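Local coordinates for beta-lactamase-related domain-containing protein (Bacteroides dorei DSM 17855, PDB 5TGF) that is uncharacterised but belongs to the beta-lactamase family and is probably a serine hydrolase related to penicillin-binding proteins, with a calcium-binding site, at residues S286-P294 with F320-V328; K53-A64 with H185-H195. All coordinates share one frame; numbering follows the deposited sequence.

Contact 1 (S286-P294 with F320-V328); sequences SPGWAGAYP and FSSFYGSPV
S322 and W289 make the direct hydrogen bond between these segments: the S322 hydroxyl gives its proton to W289 O, OG to O 2.7 Å. The donor lies in the carbonyl plane, with a C=O...OG angle of 147°. Placing OG between the backbone N and carbonyl carbon of S322 (chi1 54°) aims it at the type I turn G288-G291. That turn also offers a CA-H...O contact, G291 CA to S322 O at 3.1 Å.

Two waters extend the polar bridge, and both meet S326 OG. Water 1 lies 2.6 Å from that hydroxyl and within hydrogen-bonding distance of G288 O and A292 O, which compete with other acceptors for its protons. Water 2 donates to G291 O at 2.6 Å. The hydroxyl thus ties the carbonyl groups of G288, G291 and A292 to the loop 320-328 through solvent held inside a largely buried interface.

Aromatic packing flanks this network. The Y293 ring has S326 O and P327 N over one face, both toward its rim; its CD1 comes within 3.5 Å of S326 CB. The Y293 and P327 side chains cross at about a right angle, while the Y293 hydroxyl bonds to S330 and E272. F323 turns a ring edge toward the backbone oxygens of P287 and G288, and its CE1 makes an apolar contact with P287 CB at 4.0 Å. Y252 of helix 252-257 touches P287, Y293 and P327.

S321 OG accepts from F323 N (an ST turn) and Y324 N (an ST motif), bracing the start of 320-328. The whole is a loop-on-loop closure beside the start of interior strand 293-297 of the antiparallel sheet of a beta-lactamase-like fold, joining the entry to that strand with the approach to the C-terminal helix 328-337.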
loop_
_atom_site.group_PDB
_atom_site.type_symbol
_atom_site.label_atom_id
_atom_site.label_comp_id
_atom_site.label_asym_id
_atom_site.label_seq_id
_atom_site.Cartn_x
_atom_site.Cartn_y
_atom_site.Cartn_z
ATOM N N SER A 286 -4.802 0.100 -1.378
ATOM C CA SER A 286 -3.606 -0.738 -1.205
ATOM C C SER A 286 -3.974 -2.086 -0.512
ATOM O O SER A 286 -3.649 -2.304 0.658
ATOM C CB SER A 286 -2.543 0.018 -0.422
ATOM O OG SER A 286 -1.245 -0.574 -0.583
ATOM N N PRO A 287 -4.670 -3.002 -1.233
ATOM C CA PRO A 287 -5.108 -4.232 -0.592
ATOM C C PRO A 287 -3.947 -5.148 -0.255
ATOM O O PRO A 287 -2.967 -5.170 -0.975
ATOM C CB PRO A 287 -6.000 -4.904 -1.642
ATOM C CG PRO A 287 -6.209 -3.878 -2.692
ATOM C CD PRO A 287 -5.002 -2.986 -2.657
ATOM N N GLY A 288 -4.077 -5.910 0.820
ATOM C CA GLY A 288 -3.122 -6.983 1.132
ATOM C C GLY A 288 -3.739 -8.335 0.838
ATOM O O GLY A 288 -4.949 -8.460 0.838
ATOM N N TRP A 289 -2.904 -9.344 0.651
ATOM C CA TRP A 289 -3.367 -10.655 0.227
ATOM C C TRP A 289 -4.339 -11.281 1.242
ATOM O O TRP A 289 -5.164 -12.119 0.864
ATOM C CB TRP A 289 -2.200 -11.618 -0.032
ATOM C CG TRP A 289 -1.398 -11.989 1.213
ATOM C CD1 TRP A 289 -0.298 -11.321 1.675
ATOM C CD2 TRP A 289 -1.587 -13.094 2.105
ATOM N NE1 TRP A 289 0.159 -11.886 2.815
ATOM C CE2 TRP A 289 -0.576 -13.002 3.093
ATOM C CE3 TRP A 289 -2.520 -14.127 2.198
ATOM C CZ2 TRP A 289 -0.483 -13.894 4.158
ATOM C CZ3 TRP A 289 -2.406 -15.049 3.257
ATOM C CH2 TRP A 289 -1.394 -14.918 4.213
ATOM N N ALA A 290 -4.168 -10.943 2.533
ATOM C CA ALA A 290 -4.889 -11.594 3.621
ATOM C C ALA A 290 -6.155 -10.866 4.055
ATOM O O ALA A 290 -6.798 -11.269 5.054
ATOM C CB ALA A 290 -3.959 -11.804 4.830
ATOM N N GLY A 291 -6.564 -9.854 3.298
ATOM C CA GLY A 291 -7.870 -9.240 3.475
ATOM C C GLY A 291 -7.922 -7.775 3.884
ATOM O O GLY A 291 -8.952 -7.143 3.729
ATOM N N ALA A 292 -6.801 -7.202 4.314
ATOM C CA ALA A 292 -6.770 -5.787 4.650
ATOM C C ALA A 292 -7.063 -4.959 3.381
ATOM O O ALA A 292 -6.443 -5.188 2.316
ATOM C CB ALA A 292 -5.413 -5.396 5.227
ATOM N N TYR A 293 -7.996 -4.032 3.485
ATOM C CA TYR A 293 -8.423 -3.213 2.338
ATOM C C TYR A 293 -8.658 -1.772 2.792
ATOM O O TYR A 293 -9.741 -1.453 3.330
ATOM C CB TYR A 293 -9.693 -3.761 1.748
ATOM C CG TYR A 293 -10.135 -3.008 0.501
ATOM C CD1 TYR A 293 -9.447 -3.151 -0.709
ATOM C CD2 TYR A 293 -11.272 -2.237 0.510
ATOM C CE1 TYR A 293 -9.859 -2.468 -1.848
ATOM C CE2 TYR A 293 -11.691 -1.559 -0.608
ATOM C CZ TYR A 293 -10.986 -1.684 -1.794
ATOM O OH TYR A 293 -11.423 -0.966 -2.901
ATOM N N PRO A 294 -7.680 -0.910 2.553
ATOM C CA PRO A 294 -7.856 0.501 2.698
ATOM C C PRO A 294 -8.205 1.185 1.375
ATOM O O PRO A 294 -7.624 0.860 0.333
ATOM C CB PRO A 294 -6.488 0.943 3.196
ATOM C CG PRO A 294 -5.524 0.014 2.487
ATOM C CD PRO A 294 -6.287 -1.244 2.185
ATOM N N PHE A 320 -14.500 -17.334 -2.975
ATOM C CA PHE A 320 -14.075 -16.188 -2.141
ATOM C C PHE A 320 -12.580 -15.976 -2.320
ATOM O O PHE A 320 -11.803 -16.936 -2.442
ATOM C CB PHE A 320 -14.412 -16.431 -0.662
ATOM C CG PHE A 320 -13.752 -15.466 0.299
ATOM C CD1 PHE A 320 -14.369 -14.276 0.656
ATOM C CD2 PHE A 320 -12.531 -15.789 0.879
ATOM C CE1 PHE A 320 -13.746 -13.406 1.550
ATOM C CE2 PHE A 320 -11.938 -14.950 1.815
ATOM C CZ PHE A 320 -12.537 -13.764 2.143
ATOM N N SER A 321 -12.165 -14.714 -2.252
ATOM C CA SER A 321 -10.762 -14.360 -2.252
ATOM C C SER A 321 -10.567 -13.162 -1.356
ATOM O O SER A 321 -11.192 -12.115 -1.586
ATOM C CB SER A 321 -10.252 -13.991 -3.646
ATOM O OG SER A 321 -8.898 -13.547 -3.586
ATOM N N SER A 322 -9.659 -13.305 -0.379
ATOM C CA SER A 322 -9.372 -12.216 0.546
ATOM C C SER A 322 -8.574 -11.094 -0.139
ATOM O O SER A 322 -8.323 -10.048 0.474
ATOM C CB SER A 322 -8.616 -12.729 1.775
ATOM O OG SER A 322 -7.449 -13.434 1.416
ATOM N N PHE A 323 -8.089 -11.338 -1.354
ATOM C CA PHE A 323 -7.394 -10.296 -2.141
ATOM C C PHE A 323 -8.293 -9.730 -3.258
ATOM O O PHE A 323 -8.689 -8.545 -3.230
ATOM C CB PHE A 323 -6.098 -10.875 -2.700
ATOM C CG PHE A 323 -5.265 -9.885 -3.459
ATOM C CD1 PHE A 323 -4.765 -8.741 -2.834
ATOM C CD2 PHE A 323 -4.864 -10.156 -4.752
ATOM C CE1 PHE A 323 -3.976 -7.834 -3.530
ATOM C CE2 PHE A 323 -4.028 -9.281 -5.445
ATOM C CZ PHE A 323 -3.583 -8.114 -4.829
ATOM N N TYR A 324 -8.669 -10.593 -4.198
ATOM C CA TYR A 324 -9.455 -10.144 -5.363
ATOM C C TYR A 324 -10.892 -9.778 -5.059
ATOM O O TYR A 324 -11.518 -9.064 -5.844
ATOM C CB TYR A 324 -9.408 -11.195 -6.474
ATOM C CG TYR A 324 -8.005 -11.438 -6.993
ATOM C CD1 TYR A 324 -7.375 -10.486 -7.787
ATOM C CD2 TYR A 324 -7.317 -12.590 -6.707
ATOM C CE1 TYR A 324 -6.129 -10.688 -8.273
ATOM C CE2 TYR A 324 -6.043 -12.806 -7.202
ATOM C CZ TYR A 324 -5.476 -11.838 -8.015
ATOM O OH TYR A 324 -4.214 -11.995 -8.465
ATOM N N GLY A 325 -11.425 -10.234 -3.920
ATOM C CA GLY A 325 -12.811 -9.941 -3.535
ATOM C C GLY A 325 -12.977 -8.619 -2.804
ATOM O O GLY A 325 -14.082 -8.103 -2.699
ATOM N N SER A 326 -11.870 -8.045 -2.331
ATOM C CA SER A 326 -11.934 -6.900 -1.422
ATOM C C SER A 326 -12.675 -5.653 -1.915
ATOM O O SER A 326 -13.392 -5.014 -1.124
ATOM C CB SER A 326 -10.512 -6.513 -1.039
ATOM O OG SER A 326 -9.931 -7.604 -0.334
ATOM N N PRO A 327 -12.557 -5.297 -3.218
ATOM C CA PRO A 327 -13.329 -4.127 -3.666
ATOM C C PRO A 327 -14.840 -4.260 -3.566
ATOM O O PRO A 327 -15.525 -3.253 -3.795
ATOM C CB PRO A 327 -12.961 -3.993 -5.167
ATOM C CG PRO A 327 -11.738 -4.750 -5.326
ATOM C CD PRO A 327 -11.693 -5.823 -4.290
ATOM N N VAL A 328 -15.376 -5.423 -3.198
ATOM C CA VAL A 328 -16.819 -5.478 -2.830
ATOM C C VAL A 328 -17.136 -4.491 -1.689
ATOM O O VAL A 328 -18.261 -3.971 -1.580
ATOM C CB VAL A 328 -17.332 -6.901 -2.504
ATOM C CG1 VAL A 328 -16.840 -7.363 -1.151
ATOM C CG2 VAL A 328 -18.855 -6.949 -2.540
HETATM O O HOH W 1 -7.506 -7.095 0.502
HETATM O O HOH W 2 -10.984 -7.759 2.167
#

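Contact 2 (K53-A64 with H185-H195); sequences KVYVASAGKWVA and HFAPVNTDGGH
Y55 packs against N190 and H195, both on the same side of its ring plane, just ahead of the S58-K61 pair that fits the SxxK motif of serine beta-lactamases and penicillin-binding proteins, here probably the active-site signature. The tight part is built on faces. N190 CB sits over one face of the Y55 ring, 3.7 Å from its centroid, a CH-pi contact. Y55 CB in turn lies over the centre of the H195 ring, 3.6 Å from the centroid and 9° off the normal. The two rings are nearly parallel, yet slid so far apart that they barely overlap. G193 O covers the opposite face of H195, and H309 bonds to its NE2.

Farther along, F186 points its ring edge at the first turn of helix 60-74. Its CE1 is 3.6 Å from G60 O, and CZ is 3.8 Å from V63 CG1. A64 CB packs close by, and F171 of helix 167-179 meets the F186 ring edge-to-face.

The solvent side is looser. K53, an exposed lysine bent at chi3 (79°), donates from NZ to H185 NE2 at 3.1 Å, near the imidazole plane. Two waters reach Y55 OH: water 3 donates to P188 O, and water 4 accepts from N190 ND2.

Two bonds hold N190 OD1 in place: the backbone N-H of D192, which makes an Asx turn, comes from one face of the amide plane, and H195 ND1 from the other, ND1 to OD1 2.7 Å.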
loop_
_atom_site.group_PDB
_atom_site.type_symbol
_atom_site.label_atom_id
_atom_site.label_comp_id
_atom_site.label_asym_id
_atom_site.label_seq_id
_atom_site.Cartn_x
_atom_site.Cartn_y
_atom_site.Cartn_z
ATOM N N LYS A 53 -3.814 -5.453 16.870
ATOM C CA LYS A 53 -2.723 -5.365 15.933
ATOM C C LYS A 53 -2.785 -6.511 14.921
ATOM O O LYS A 53 -3.008 -7.665 15.307
ATOM C CB LYS A 53 -1.377 -5.366 16.665
ATOM C CG LYS A 53 -1.102 -4.065 17.371
ATOM C CD LYS A 53 0.187 -4.130 18.165
ATOM C CE LYS A 53 1.394 -3.964 17.263
ATOM N NZ LYS A 53 2.640 -4.313 17.989
ATOM N N VAL A 54 -2.609 -6.181 13.642
ATOM C CA VAL A 54 -2.700 -7.152 12.571
ATOM C C VAL A 54 -1.559 -6.913 11.592
ATOM O O VAL A 54 -1.249 -5.760 11.237
ATOM C CB VAL A 54 -4.049 -7.043 11.817
ATOM C CG1 VAL A 54 -4.148 -8.134 10.767
ATOM C CG2 VAL A 54 -5.246 -7.139 12.749
ATOM N N TYR A 55 -0.954 -8.001 11.123
ATOM C CA TYR A 55 -0.027 -7.932 9.980
ATOM C C TYR A 55 -0.810 -7.805 8.672
ATOM O O TYR A 55 -1.552 -8.706 8.311
ATOM C CB TYR A 55 0.840 -9.172 9.939
ATOM C CG TYR A 55 1.866 -9.170 11.044
ATOM C CD1 TYR A 55 3.005 -8.394 10.927
ATOM C CD2 TYR A 55 1.658 -9.888 12.229
ATOM C CE1 TYR A 55 3.912 -8.288 11.981
ATOM C CE2 TYR A 55 2.583 -9.812 13.285
ATOM C CZ TYR A 55 3.664 -8.979 13.158
ATOM O OH TYR A 55 4.623 -8.880 14.147
ATOM N N VAL A 56 -0.715 -6.649 8.033
ATOM C CA VAL A 56 -1.631 -6.304 6.903
ATOM C C VAL A 56 -0.980 -6.400 5.526
ATOM O O VAL A 56 -1.599 -6.069 4.477
ATOM C CB VAL A 56 -2.223 -4.895 7.065
ATOM C CG1 VAL A 56 -3.079 -4.846 8.327
ATOM C CG2 VAL A 56 -1.153 -3.826 7.085
ATOM N N ALA A 57 0.250 -6.892 5.504
ATOM C CA ALA A 57 0.941 -7.168 4.235
ATOM C C ALA A 57 0.968 -5.953 3.317
ATOM O O ALA A 57 1.362 -4.881 3.770
ATOM C CB ALA A 57 0.309 -8.383 3.583
ATOM N N SER A 58 0.483 -6.061 2.079
ATOM C CA SER A 58 0.635 -4.972 1.113
ATOM C C SER A 58 -0.157 -3.732 1.431
ATOM O O SER A 58 0.062 -2.716 0.779
ATOM C CB SER A 58 0.309 -5.418 -0.293
ATOM O OG SER A 58 1.227 -6.409 -0.682
ATOM N N ALA A 59 -1.039 -3.765 2.427
ATOM C CA ALA A 59 -1.634 -2.507 2.879
ATOM C C ALA A 59 -0.581 -1.501 3.321
ATOM O O ALA A 59 -0.797 -0.286 3.226
ATOM C CB ALA A 59 -2.701 -2.729 3.942
ATOM N N GLY A 60 0.582 -1.998 3.739
ATOM C CA GLY A 60 1.705 -1.129 4.078
ATOM C C GLY A 60 2.433 -0.437 2.939
ATOM O O GLY A 60 3.175 0.511 3.204
ATOM N N LYS A 61 2.219 -0.845 1.679
ATOM C CA LYS A 61 2.905 -0.188 0.557
ATOM C C LYS A 61 2.534 1.293 0.496
ATOM O O LYS A 61 3.384 2.129 0.227
ATOM C CB LYS A 61 2.627 -0.881 -0.781
ATOM C CG LYS A 61 3.377 -2.184 -0.980
ATOM C CD LYS A 61 3.142 -2.779 -2.375
ATOM C CE LYS A 61 3.985 -4.017 -2.646
ATOM N NZ LYS A 61 3.593 -5.230 -1.886
ATOM N N TRP A 62 1.270 1.590 0.760
ATOM C CA TRP A 62 0.764 2.969 0.750
ATOM C C TRP A 62 1.481 3.792 1.807
ATOM O O TRP A 62 1.922 4.896 1.553
ATOM C CB TRP A 62 -0.742 2.972 0.990
ATOM C CG TRP A 62 -1.481 4.213 0.514
ATOM C CD1 TRP A 62 -0.950 5.444 0.119
ATOM C CD2 TRP A 62 -2.888 4.320 0.355
ATOM N NE1 TRP A 62 -1.963 6.279 -0.300
ATOM C CE2 TRP A 62 -3.160 5.628 -0.139
ATOM C CE3 TRP A 62 -3.941 3.440 0.580
ATOM C CZ2 TRP A 62 -4.454 6.064 -0.411
ATOM C CZ3 TRP A 62 -5.216 3.847 0.266
ATOM C CH2 TRP A 62 -5.463 5.160 -0.241
ATOM N N VAL A 63 1.542 3.252 3.011
ATOM C CA VAL A 63 2.239 3.903 4.141
ATOM C C VAL A 63 3.735 4.041 3.864
ATOM O O VAL A 63 4.328 5.077 4.132
ATOM C CB VAL A 63 1.991 3.157 5.466
ATOM C CG1 VAL A 63 2.718 3.865 6.619
ATOM C CG2 VAL A 63 0.494 3.028 5.730
ATOM N N ALA A 64 4.355 3.022 3.287
ATOM C CA ALA A 64 5.798 3.105 3.007
ATOM C C ALA A 64 6.133 4.148 1.947
ATOM O O ALA A 64 7.110 4.910 2.077
ATOM C CB ALA A 64 6.319 1.737 2.603
ATOM N N HIS A 185 4.182 -0.689 13.112
ATOM C CA HIS A 185 5.606 -0.809 12.757
ATOM C C HIS A 185 5.806 -1.694 11.523
ATOM O O HIS A 185 5.013 -2.611 11.284
ATOM C CB HIS A 185 6.438 -1.386 13.899
ATOM C CG HIS A 185 5.847 -2.586 14.550
ATOM N ND1 HIS A 185 5.934 -3.848 14.006
ATOM C CD2 HIS A 185 5.133 -2.718 15.691
ATOM C CE1 HIS A 185 5.330 -4.710 14.799
ATOM N NE2 HIS A 185 4.791 -4.046 15.801
ATOM N N PHE A 186 6.839 -1.382 10.744
ATOM C CA PHE A 186 7.298 -2.208 9.605
ATOM C C PHE A 186 8.311 -3.269 10.007
ATOM O O PHE A 186 8.446 -4.283 9.324
ATOM C CB PHE A 186 7.930 -1.307 8.540
ATOM C CG PHE A 186 6.937 -0.498 7.743
ATOM C CD1 PHE A 186 6.350 -1.022 6.593
ATOM C CD2 PHE A 186 6.599 0.806 8.129
ATOM C CE1 PHE A 186 5.504 -0.228 5.810
ATOM C CE2 PHE A 186 5.736 1.580 7.358
ATOM C CZ PHE A 186 5.177 1.060 6.215
ATOM N N ALA A 187 9.041 -3.014 11.091
ATOM C CA ALA A 187 10.069 -3.922 11.601
ATOM C C ALA A 187 9.930 -3.989 13.111
ATOM O O ALA A 187 9.473 -3.005 13.722
ATOM C CB ALA A 187 11.450 -3.391 11.240
ATOM N N PRO A 188 10.335 -5.115 13.727
ATOM C CA PRO A 188 10.869 -6.306 13.052
ATOM C C PRO A 188 9.829 -7.034 12.218
ATOM O O PRO A 188 8.612 -6.987 12.511
ATOM C CB PRO A 188 11.349 -7.191 14.203
ATOM C CG PRO A 188 10.517 -6.783 15.368
ATOM C CD PRO A 188 10.148 -5.334 15.181
ATOM N N VAL A 189 10.331 -7.685 11.181
ATOM C CA VAL A 189 9.530 -8.397 10.192
ATOM C C VAL A 189 9.086 -9.737 10.761
ATOM O O VAL A 189 9.919 -10.496 11.244
ATOM C CB VAL A 189 10.376 -8.583 8.921
ATOM C CG1 VAL A 189 9.667 -9.399 7.863
ATOM C CG2 VAL A 189 10.755 -7.226 8.381
ATOM N N ASN A 190 7.777 -9.986 10.786
ATOM C CA ASN A 190 7.213 -11.293 11.124
ATOM C C ASN A 190 7.502 -12.273 9.988
ATOM O O ASN A 190 7.311 -11.944 8.814
ATOM C CB ASN A 190 5.694 -11.193 11.343
ATOM C CG ASN A 190 5.020 -12.552 11.501
ATOM O OD1 ASN A 190 4.707 -13.228 10.515
ATOM N ND2 ASN A 190 4.824 -12.975 12.741
ATOM N N THR A 191 7.886 -13.496 10.341
ATOM C CA THR A 191 8.407 -14.440 9.361
ATOM C C THR A 191 7.482 -15.613 9.065
ATOM O O THR A 191 7.906 -16.638 8.496
ATOM C CB THR A 191 9.795 -14.943 9.795
ATOM O OG1 THR A 191 9.683 -15.517 11.083
ATOM C CG2 THR A 191 10.776 -13.820 9.869
ATOM N N ASP A 192 6.218 -15.499 9.443
ATOM C CA ASP A 192 5.279 -16.604 9.269
ATOM C C ASP A 192 4.889 -16.868 7.811
ATOM O O ASP A 192 4.298 -17.899 7.479
ATOM C CB ASP A 192 4.043 -16.369 10.146
ATOM C CG ASP A 192 4.379 -16.365 11.659
ATOM O OD1 ASP A 192 5.444 -16.878 12.084
ATOM O OD2 ASP A 192 3.553 -15.843 12.414
ATOM N N GLY A 193 5.222 -15.937 6.941
ATOM C CA GLY A 193 4.956 -16.063 5.517
ATOM C C GLY A 193 3.938 -15.039 5.074
ATOM O O GLY A 193 2.837 -14.925 5.655
ATOM N N GLY A 194 4.318 -14.249 4.072
ATOM C CA GLY A 194 3.450 -13.234 3.533
ATOM C C GLY A 194 3.407 -11.909 4.282
ATOM O O GLY A 194 2.610 -11.011 3.913
ATOM N N HIS A 195 4.288 -11.743 5.260
ATOM C CA HIS A 195 4.446 -10.450 5.941
ATOM C C HIS A 195 5.840 -9.854 5.754
ATOM O O HIS A 195 6.439 -9.263 6.671
ATOM C CB HIS A 195 4.114 -10.569 7.429
ATOM C CG HIS A 195 2.882 -11.369 7.728
ATOM N ND1 HIS A 195 2.841 -12.318 8.731
ATOM C CD2 HIS A 195 1.656 -11.375 7.163
ATOM C CE1 HIS A 195 1.648 -12.888 8.746
ATOM N NE2 HIS A 195 0.912 -12.327 7.807
HETATM O O HOH W 3 6.978 -7.955 14.367
HETATM O O HOH W 4 5.427 -11.727 15.149
#

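The two contacts come in series along the chain, contact 2 closing before contact 1 opens, with centres about 15 Å apart. Contact 2 joins strand 54-55 and the start of helix 60-74 to the loop ahead of helix 198-201; contact 1 joins the loop 286-292, which leads into strand 293-297 of the six-stranded antiparallel sheet, to the loop before helix 328-337. They meet directly, probably through hydrogen bonds from W289 NE1 to G194 O and from S286 OG to S58 O, while P287 O packs on S58 CB. The loop 286-292 therefore lies against the backbone around the probable SxxK serine, linking the sheet to the helix that carries this motif.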